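Exocyst complex component EXO70 (Saccharomyces cerevisiae, PDB 2B1E) serves as a subunit of the exocyst complex, which tethers secretory vesicles to sites of exocytosis, and takes part in assembling that complex. Local coordinates at residues Gly243-Lys257 with Leu271-Leu285. Residues are numbered along the deposited sequence; the frame is centred on the assembly and turned at random.
Sequences GFFSFELVESINDVK and LQDCTQEVRQVTQSL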
ATOM      1  N   GLY A 243      -6.898  -4.137   7.130  1.00 50.89           N
ATOM      2  CA  GLY A 243      -5.454  -4.048   7.005  1.00 48.74           C
ATOM      3  C   GLY A 243      -4.998  -3.357   5.733  1.00 47.58           C
ATOM      4  O   GLY A 243      -3.973  -2.676   5.721  1.00 47.80           O
ATOM      5  N   PHE A 244      -5.752  -3.537   4.654  1.00 45.78           N
ATOM      6  CA  PHE A 244      -5.413  -2.911   3.382  1.00 44.33           C
ATOM      7  C   PHE A 244      -5.738  -1.428   3.437  1.00 43.76           C
ATOM      8  O   PHE A 244      -5.405  -0.674   2.522  1.00 42.95           O
ATOM      9  CB  PHE A 244      -6.189  -3.575   2.242  1.00 42.85           C
ATOM     10  CG  PHE A 244      -5.737  -4.974   1.942  1.00 41.57           C
ATOM     11  CD1 PHE A 244      -6.656  -5.952   1.585  1.00 41.16           C
ATOM     12  CD2 PHE A 244      -4.391  -5.315   2.016  1.00 40.61           C
ATOM     13  CE1 PHE A 244      -6.239  -7.250   1.310  1.00 39.85           C
ATOM     14  CE2 PHE A 244      -3.965  -6.610   1.740  1.00 40.17           C
ATOM     15  CZ  PHE A 244      -4.890  -7.578   1.389  1.00 39.78           C
ATOM     16  N   PHE A 245      -6.393  -1.014   4.518  1.00 43.43           N
ATOM     17  CA  PHE A 245      -6.747   0.385   4.690  1.00 43.12           C
ATOM     18  C   PHE A 245      -5.472   1.206   4.815  1.00 41.70           C
ATOM     19  O   PHE A 245      -5.452   2.397   4.501  1.00 42.99           O
ATOM     20  CB  PHE A 245      -7.606   0.573   5.942  1.00 44.15           C
ATOM     21  CG  PHE A 245      -8.023   1.998   6.176  1.00 45.93           C
ATOM     22  CD1 PHE A 245      -8.711   2.702   5.192  1.00 46.09           C
ATOM     23  CD2 PHE A 245      -7.720   2.639   7.372  1.00 45.96           C
ATOM     24  CE1 PHE A 245      -9.088   4.020   5.394  1.00 47.12           C
ATOM     25  CE2 PHE A 245      -8.095   3.963   7.582  1.00 46.86           C
ATOM     26  CZ  PHE A 245      -8.780   4.654   6.590  1.00 46.82           C
ATOM     27  N   SER A 246      -4.408   0.557   5.273  1.00 40.63           N
ATOM     28  CA  SER A 246      -3.122   1.214   5.439  1.00 39.95           C
ATOM     29  C   SER A 246      -2.660   1.846   4.128  1.00 38.83           C
ATOM     30  O   SER A 246      -2.007   2.890   4.132  1.00 38.73           O
ATOM     31  CB  SER A 246      -2.079   0.211   5.928  1.00 40.16           C
ATOM     32  OG  SER A 246      -1.930  -0.852   5.007  1.00 43.01           O
ATOM     33  N   PHE A 247      -2.994   1.214   3.007  1.00 37.56           N
ATOM     34  CA  PHE A 247      -2.606   1.751   1.707  1.00 36.69           C
ATOM     35  C   PHE A 247      -3.236   3.123   1.488  1.00 36.31           C
ATOM     36  O   PHE A 247      -2.614   4.011   0.900  1.00 36.23           O
ATOM     37  CB  PHE A 247      -3.032   0.808   0.574  1.00 35.68           C
ATOM     38  CG  PHE A 247      -2.256  -0.480   0.522  1.00 36.15           C
ATOM     39  CD1 PHE A 247      -0.867  -0.480   0.641  1.00 35.34           C
ATOM     40  CD2 PHE A 247      -2.909  -1.692   0.311  1.00 35.76           C
ATOM     41  CE1 PHE A 247      -0.141  -1.668   0.547  1.00 34.81           C
ATOM     42  CE2 PHE A 247      -2.193  -2.883   0.215  1.00 33.86           C
ATOM     43  CZ  PHE A 247      -0.806  -2.872   0.333  1.00 33.81           C
ATOM     44  N   GLU A 248      -4.469   3.296   1.959  1.00 35.14           N
ATOM     45  CA  GLU A 248      -5.165   4.570   1.806  1.00 35.16           C
ATOM     46  C   GLU A 248      -4.648   5.604   2.802  1.00 34.71           C
ATOM     47  O   GLU A 248      -4.725   6.806   2.554  1.00 33.93           O
ATOM     48  CB  GLU A 248      -6.673   4.388   1.988  1.00 36.19           C
ATOM     49  CG  GLU A 248      -7.304   3.446   0.978  1.00 37.42           C
ATOM     50  CD  GLU A 248      -8.803   3.315   1.158  1.00 38.40           C
ATOM     51  OE1 GLU A 248      -9.383   2.356   0.608  1.00 40.95           O
ATOM     52  OE2 GLU A 248      -9.402   4.168   1.843  1.00 38.34           O
ATOM     53  N   LEU A 249      -4.136   5.134   3.934  1.00 34.46           N
ATOM     54  CA  LEU A 249      -3.588   6.032   4.940  1.00 34.34           C
ATOM     55  C   LEU A 249      -2.244   6.550   4.449  1.00 34.14           C
ATOM     56  O   LEU A 249      -1.922   7.723   4.621  1.00 33.99           O
ATOM     57  CB  LEU A 249      -3.416   5.305   6.275  1.00 34.53           C
ATOM     58  CG  LEU A 249      -4.707   4.953   7.022  1.00 35.76           C
ATOM     59  CD1 LEU A 249      -4.374   4.146   8.272  1.00 35.20           C
ATOM     60  CD2 LEU A 249      -5.454   6.234   7.395  1.00 36.14           C
ATOM     61  N   VAL A 250      -1.461   5.671   3.832  1.00 33.76           N
ATOM     62  CA  VAL A 250      -0.163   6.067   3.297  1.00 33.03           C
ATOM     63  C   VAL A 250      -0.383   7.186   2.283  1.00 33.37           C
ATOM     64  O   VAL A 250       0.366   8.164   2.246  1.00 32.99           O
ATOM     65  CB  VAL A 250       0.547   4.880   2.598  1.00 33.36           C
ATOM     66  CG1 VAL A 250       1.768   5.376   1.827  1.00 32.81           C
ATOM     67  CG2 VAL A 250       0.968   3.842   3.637  1.00 32.00           C
ATOM     68  N   GLU A 251      -1.423   7.037   1.467  1.00 33.13           N
ATOM     69  CA  GLU A 251      -1.759   8.030   0.454  1.00 34.09           C
ATOM     70  C   GLU A 251      -2.153   9.359   1.105  1.00 33.31           C
ATOM     71  O   GLU A 251      -1.845  10.436   0.592  1.00 32.99           O
ATOM     72  CB  GLU A 251      -2.917   7.519  -0.404  1.00 36.79           C
ATOM     73  CG  GLU A 251      -3.447   8.542  -1.394  1.00 41.64           C
ATOM     74  CD  GLU A 251      -4.749   8.110  -2.041  1.00 45.22           C
ATOM     75  OE1 GLU A 251      -5.365   8.948  -2.738  1.00 45.57           O
ATOM     76  OE2 GLU A 251      -5.157   6.937  -1.853  1.00 46.08           O
ATOM     77  N   SER A 252      -2.847   9.268   2.233  1.00 31.65           N
ATOM     78  CA  SER A 252      -3.288  10.445   2.964  1.00 29.87           C
ATOM     79  C   SER A 252      -2.096  11.249   3.463  1.00 29.22           C
ATOM     80  O   SER A 252      -1.934  12.418   3.105  1.00 29.26           O
ATOM     81  CB  SER A 252      -4.157  10.027   4.150  1.00 30.04           C
ATOM     82  OG  SER A 252      -4.654  11.158   4.840  1.00 30.84           O
ATOM     83  N   ILE A 253      -1.257  10.621   4.285  1.00 26.75           N
ATOM     84  CA  ILE A 253      -0.089  11.298   4.833  1.00 27.96           C
ATOM     85  C   ILE A 253       0.841  11.818   3.731  1.00 28.16           C
ATOM     86  O   ILE A 253       1.493  12.852   3.901  1.00 27.10           O
ATOM     87  CB  ILE A 253       0.707  10.368   5.793  1.00 29.29           C
ATOM     88  CG1 ILE A 253       1.758  11.180   6.556  1.00 28.32           C
ATOM     89  CG2 ILE A 253       1.386   9.252   5.012  1.00 28.85           C
ATOM     90  CD1 ILE A 253       1.173  12.197   7.510  1.00 28.21           C
ATOM     91  N   ASN A 254       0.908  11.110   2.605  1.00 27.66           N
ATOM     92  CA  ASN A 254       1.750  11.558   1.500  1.00 27.72           C
ATOM     93  C   ASN A 254       1.197  12.862   0.930  1.00 27.21           C
ATOM     94  O   ASN A 254       1.942  13.818   0.716  1.00 27.24           O
ATOM     95  CB  ASN A 254       1.813  10.504   0.390  1.00 28.18           C
ATOM     96  CG  ASN A 254       2.712   9.334   0.743  1.00 28.70           C
ATOM     97  OD1 ASN A 254       3.286   9.279   1.833  1.00 30.25           O
ATOM     98  ND2 ASN A 254       2.839   8.391  -0.182  1.00 28.01           N
ATOM     99  N   ASP A 255      -0.108  12.897   0.678  1.00 26.30           N
ATOM    100  CA  ASP A 255      -0.737  14.101   0.137  1.00 26.81           C
ATOM    101  C   ASP A 255      -0.566  15.304   1.069  1.00 25.92           C
ATOM    102  O   ASP A 255      -0.329  16.423   0.615  1.00 24.95           O
ATOM    103  CB  ASP A 255      -2.228  13.862  -0.123  1.00 28.63           C
ATOM    104  CG  ASP A 255      -2.478  12.969  -1.332  1.00 32.87           C
ATOM    105  OD1 ASP A 255      -1.533  12.767  -2.127  1.00 34.28           O
ATOM    106  OD2 ASP A 255      -3.621  12.480  -1.493  1.00 32.98           O
ATOM    107  N   VAL A 256      -0.687  15.073   2.372  1.00 23.83           N
ATOM    108  CA  VAL A 256      -0.542  16.158   3.331  1.00 25.20           C
ATOM    109  C   VAL A 256       0.899  16.646   3.356  1.00 25.41           C
ATOM    110  O   VAL A 256       1.150  17.847   3.321  1.00 22.04           O
ATOM    111  CB  VAL A 256      -0.968  15.721   4.758  1.00 26.65           C
ATOM    112  CG1 VAL A 256      -0.623  16.808   5.768  1.00 29.19           C
ATOM    113  CG2 VAL A 256      -2.463  15.454   4.790  1.00 26.32           C
ATOM    114  N   LYS A 257       1.848  15.715   3.396  1.00 26.24           N
ATOM    115  CA  LYS A 257       3.254  16.097   3.419  1.00 28.83           C
ATOM    116  C   LYS A 257       3.694  16.882   2.184  1.00 29.49           C
ATOM    117  O   LYS A 257       4.452  17.846   2.300  1.00 28.38           O
ATOM    118  CB  LYS A 257       4.152  14.867   3.591  1.00 28.60           C
ATOM    119  CG  LYS A 257       4.074  14.251   4.972  1.00 30.03           C
ATOM    120  CD  LYS A 257       5.286  13.373   5.281  1.00 31.28           C
ATOM    121  CE  LYS A 257       5.409  12.212   4.315  1.00 33.60           C
ATOM    122  NZ  LYS A 257       6.519  11.301   4.716  1.00 33.10           N
ATOM    123  N   LEU A 271       3.895  14.393  11.517  1.00 39.82           N
ATOM    124  CA  LEU A 271       3.649  13.700  10.263  1.00 40.34           C
ATOM    125  C   LEU A 271       4.707  12.619  10.081  1.00 41.53           C
ATOM    126  O   LEU A 271       4.386  11.461   9.818  1.00 41.84           O
ATOM    127  CB  LEU A 271       3.700  14.678   9.089  1.00 39.05           C
ATOM    128  CG  LEU A 271       2.710  15.845   9.126  1.00 38.00           C
ATOM    129  CD1 LEU A 271       2.809  16.635   7.826  1.00 35.40           C
ATOM    130  CD2 LEU A 271       1.296  15.312   9.324  1.00 35.91           C
ATOM    131  N   GLN A 272       5.968  13.007  10.238  1.00 41.85           N
ATOM    132  CA  GLN A 272       7.077  12.077  10.090  1.00 42.82           C
ATOM    133  C   GLN A 272       6.865  10.837  10.954  1.00 43.14           C
ATOM    134  O   GLN A 272       6.999   9.710  10.475  1.00 43.02           O
ATOM    135  CB  GLN A 272       8.387  12.772  10.461  1.00 42.96           C
ATOM    136  CG  GLN A 272       8.656  14.013   9.623  1.00 42.86           C
ATOM    137  CD  GLN A 272       9.941  14.715  10.011  1.00 42.56           C
ATOM    138  OE1 GLN A 272      10.149  15.053  11.179  1.00 43.28           O
ATOM    139  NE2 GLN A 272      10.810  14.943   9.032  1.00 41.05           N
ATOM    140  N   ASP A 273       6.529  11.039  12.223  1.00 43.64           N
ATOM    141  CA  ASP A 273       6.287   9.912  13.109  1.00 44.57           C
ATOM    142  C   ASP A 273       5.192   9.044  12.491  1.00 44.28           C
ATOM    143  O   ASP A 273       5.317   7.820  12.423  1.00 43.05           O
ATOM    144  CB  ASP A 273       5.848  10.397  14.490  1.00 46.50           C
ATOM    145  CG  ASP A 273       6.875  11.303  15.143  1.00 48.75           C
ATOM    146  OD1 ASP A 273       8.050  10.891  15.257  1.00 49.75           O
ATOM    147  OD2 ASP A 273       6.505  12.427  15.551  1.00 51.07           O
ATOM    148  N   CYS A 274       4.123   9.689  12.033  1.00 43.96           N
ATOM    149  CA  CYS A 274       3.008   8.980  11.415  1.00 44.53           C
ATOM    150  C   CYS A 274       3.457   8.199  10.186  1.00 44.30           C
ATOM    151  O   CYS A 274       3.026   7.069   9.968  1.00 43.33           O
ATOM    152  CB  CYS A 274       1.900   9.963  11.024  1.00 45.87           C
ATOM    153  SG  CYS A 274       0.949  10.601  12.421  1.00 46.53           S
ATOM    154  N   THR A 275       4.325   8.809   9.386  1.00 44.50           N
ATOM    155  CA  THR A 275       4.830   8.161   8.184  1.00 45.92           C
ATOM    156  C   THR A 275       5.620   6.905   8.530  1.00 46.29           C
ATOM    157  O   THR A 275       5.319   5.823   8.028  1.00 45.55           O
ATOM    158  CB  THR A 275       5.739   9.107   7.372  1.00 45.73           C
ATOM    159  OG1 THR A 275       4.978  10.234   6.925  1.00 46.23           O
ATOM    160  CG2 THR A 275       6.319   8.382   6.164  1.00 46.13           C
ATOM    161  N   GLN A 276       6.621   7.050   9.394  1.00 47.33           N
ATOM    162  CA  GLN A 276       7.458   5.919   9.790  1.00 48.87           C
ATOM    163  C   GLN A 276       6.661   4.796  10.438  1.00 48.70           C
ATOM    164  O   GLN A 276       7.073   3.639  10.408  1.00 49.19           O
ATOM    165  CB  GLN A 276       8.559   6.368  10.755  1.00 50.10           C
ATOM    166  CG  GLN A 276       9.495   5.237  11.172  1.00 51.96           C
ATOM    167  CD  GLN A 276      10.543   5.671  12.179  1.00 52.99           C
ATOM    168  OE1 GLN A 276      11.324   6.592  11.926  1.00 53.48           O
ATOM    169  NE2 GLN A 276      10.569   5.006  13.329  1.00 53.43           N
ATOM    170  N   GLU A 277       5.517   5.136  11.020  1.00 49.08           N
ATOM    171  CA  GLU A 277       4.686   4.140  11.678  1.00 49.14           C
ATOM    172  C   GLU A 277       3.809   3.390  10.678  1.00 48.22           C
ATOM    173  O   GLU A 277       3.770   2.163  10.684  1.00 47.59           O
ATOM    174  CB  GLU A 277       3.820   4.812  12.745  1.00 50.25           C
ATOM    175  CG  GLU A 277       3.141   3.847  13.703  1.00 53.49           C
ATOM    176  CD  GLU A 277       2.527   4.555  14.897  1.00 54.61           C
ATOM    177  OE1 GLU A 277       3.278   5.229  15.634  1.00 55.58           O
ATOM    178  OE2 GLU A 277       1.298   4.440  15.101  1.00 55.07           O
ATOM    179  N   VAL A 278       3.114   4.127   9.815  1.00 47.41           N
ATOM    180  CA  VAL A 278       2.246   3.504   8.822  1.00 46.26           C
ATOM    181  C   VAL A 278       3.056   2.604   7.890  1.00 46.33           C
ATOM    182  O   VAL A 278       2.552   1.592   7.405  1.00 46.76           O
ATOM    183  CB  VAL A 278       1.492   4.557   7.975  1.00 45.80           C
ATOM    184  CG1 VAL A 278       2.464   5.325   7.093  1.00 45.04           C
ATOM    185  CG2 VAL A 278       0.427   3.874   7.133  1.00 45.00           C
ATOM    186  N   ARG A 279       4.311   2.973   7.645  1.00 46.04           N
ATOM    187  CA  ARG A 279       5.174   2.179   6.781  1.00 46.52           C
ATOM    188  C   ARG A 279       5.534   0.846   7.426  1.00 46.28           C
ATOM    189  O   ARG A 279       5.748  -0.148   6.733  1.00 46.01           O
ATOM    190  CB  ARG A 279       6.453   2.947   6.438  1.00 46.91           C
ATOM    191  CG  ARG A 279       6.283   3.953   5.309  1.00 48.87           C
ATOM    192  CD  ARG A 279       7.603   4.622   4.966  1.00 50.50           C
ATOM    193  NE  ARG A 279       7.493   5.484   3.792  1.00 52.48           N
ATOM    194  CZ  ARG A 279       8.482   6.245   3.331  1.00 53.33           C
ATOM    195  NH1 ARG A 279       9.656   6.250   3.946  1.00 52.78           N
ATOM    196  NH2 ARG A 279       8.296   7.001   2.256  1.00 53.56           N
ATOM    197  N   GLN A 280       5.610   0.823   8.751  1.00 46.18           N
ATOM    198  CA  GLN A 280       5.928  -0.408   9.461  1.00 45.93           C
ATOM    199  C   GLN A 280       4.780  -1.378   9.221  1.00 44.60           C
ATOM    200  O   GLN A 280       4.984  -2.565   8.973  1.00 44.16           O
ATOM    201  CB  GLN A 280       6.051  -0.144  10.961  1.00 47.54           C
ATOM    202  CG  GLN A 280       7.033   0.951  11.324  1.00 51.05           C
ATOM    203  CD  GLN A 280       7.053   1.242  12.813  1.00 53.09           C
ATOM    204  OE1 GLN A 280       6.009   1.488  13.422  1.00 53.95           O
ATOM    205  NE2 GLN A 280       8.243   1.221  13.407  1.00 53.96           N
ATOM    206  N   VAL A 281       3.566  -0.845   9.289  1.00 43.22           N
ATOM    207  CA  VAL A 281       2.362  -1.633   9.097  1.00 41.84           C
ATOM    208  C   VAL A 281       2.200  -2.174   7.680  1.00 41.19           C
ATOM    209  O   VAL A 281       1.917  -3.361   7.501  1.00 38.94           O
ATOM    210  CB  VAL A 281       1.116  -0.815   9.477  1.00 41.28           C
ATOM    211  CG1 VAL A 281      -0.147  -1.612   9.194  1.00 40.54           C
ATOM    212  CG2 VAL A 281       1.183  -0.446  10.952  1.00 41.21           C
ATOM    213  N   THR A 282       2.371  -1.322   6.672  1.00 40.17           N
ATOM    214  CA  THR A 282       2.223  -1.789   5.296  1.00 40.23           C
ATOM    215  C   THR A 282       3.311  -2.801   4.959  1.00 39.98           C
ATOM    216  O   THR A 282       3.071  -3.747   4.208  1.00 39.52           O
ATOM    217  CB  THR A 282       2.283  -0.632   4.265  1.00 39.74           C
ATOM    218  OG1 THR A 282       3.569  -0.007   4.318  1.00 40.30           O
ATOM    219  CG2 THR A 282       1.201   0.398   4.548  1.00 40.12           C
ATOM    220  N   GLN A 283       4.504  -2.610   5.517  1.00 39.56           N
ATOM    221  CA  GLN A 283       5.605  -3.536   5.260  1.00 40.61           C
ATOM    222  C   GLN A 283       5.325  -4.883   5.916  1.00 39.55           C
ATOM    223  O   GLN A 283       5.645  -5.930   5.360  1.00 40.58           O
ATOM    224  CB  GLN A 283       6.934  -2.981   5.788  1.00 41.45           C
ATOM    225  CG  GLN A 283       8.107  -3.942   5.580  1.00 44.47           C
ATOM    226  CD  GLN A 283       9.402  -3.465   6.213  1.00 44.95           C
ATOM    227  OE1 GLN A 283       9.956  -2.433   5.830  1.00 46.95           O
ATOM    228  NE2 GLN A 283       9.895  -4.219   7.188  1.00 44.65           N
ATOM    229  N   SER A 284       4.729  -4.851   7.102  1.00 38.99           N
ATOM    230  CA  SER A 284       4.412  -6.077   7.818  1.00 37.88           C
ATOM    231  C   SER A 284       3.264  -6.790   7.120  1.00 37.60           C
ATOM    232  O   SER A 284       3.082  -7.996   7.268  1.00 35.28           O
ATOM    233  CB  SER A 284       4.018  -5.762   9.261  1.00 38.67           C
ATOM    234  OG  SER A 284       5.085  -5.136   9.950  1.00 38.98           O
ATOM    235  N   LEU A 285       2.490  -6.032   6.355  1.00 37.13           N
ATOM    236  CA  LEU A 285       1.359  -6.594   5.638  1.00 38.10           C
ATOM    237  C   LEU A 285       1.841  -7.699   4.692  1.00 38.18           C
ATOM    238  O   LEU A 285       1.189  -8.731   4.542  1.00 37.98           O
ATOM    239  CB  LEU A 285       0.646  -5.488   4.857  1.00 38.58           C
ATOM    240  CG  LEU A 285      -0.768  -5.790   4.367  1.00 40.02           C
ATOM    241  CD1 LEU A 285      -1.635  -6.198   5.546  1.00 39.35           C
ATOM    242  CD2 LEU A 285      -1.345  -4.560   3.673  1.00 40.72           C
TER
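Lys257 lies along Leu271 and ends on Thr275, joining helix 245-259 to helix 268-299, two antiparallel neighbours in the all-helical rod of Exo70. From CB, the lysine chain puts CG 3.9 Å from Leu271 CD1, the two side chains running antiparallel, alongside one another. It then turns about the CG-CD bond (chi3 -61°), so that CD and CE run over Thr275 OG1 and NZ donates a hydrogen bond to that oxygen (2.9 Å). The hydroxyl in turn donates a hydrogen bond to Leu271 O, from above the carbonyl plane. An alanine in place of Lys257 would probably leave Thr275 OG1 without its donor and uncover the flank of Leu271. Beside these two hydrogen bonds, Ile253 turns CD1 onto Leu271 CD2 (3.6 Å), while its CG1 rests against Thr275 OG1. Mid-contact, Val250 CG2 bridges Val278 CG2 (3.5 Å) and Thr282 CG2. Ser246 sits nearest Thr282 in the backbone register; its OG bonds back to Gly243 O, almost in line with the carbonyl, and presses on Thr282 CG2 (3.4 Å). At the far end Leu285 CD2 lies 3.5 Å from Phe244 CD2, at the edge of that ring and near its plane, and also touches Phe247; Phe323 of helix 311-323 packs against both Phe244 and Leu285. The axes of 245-257 and 271-285 come within 9.6 Å at a crossing angle of -149°. The chemistry implies an interface held mainly by apolar contact, the hydroxyls of Ser246 and Thr275 bonded to carbonyls of their own segments and one lysine bond linking the pair.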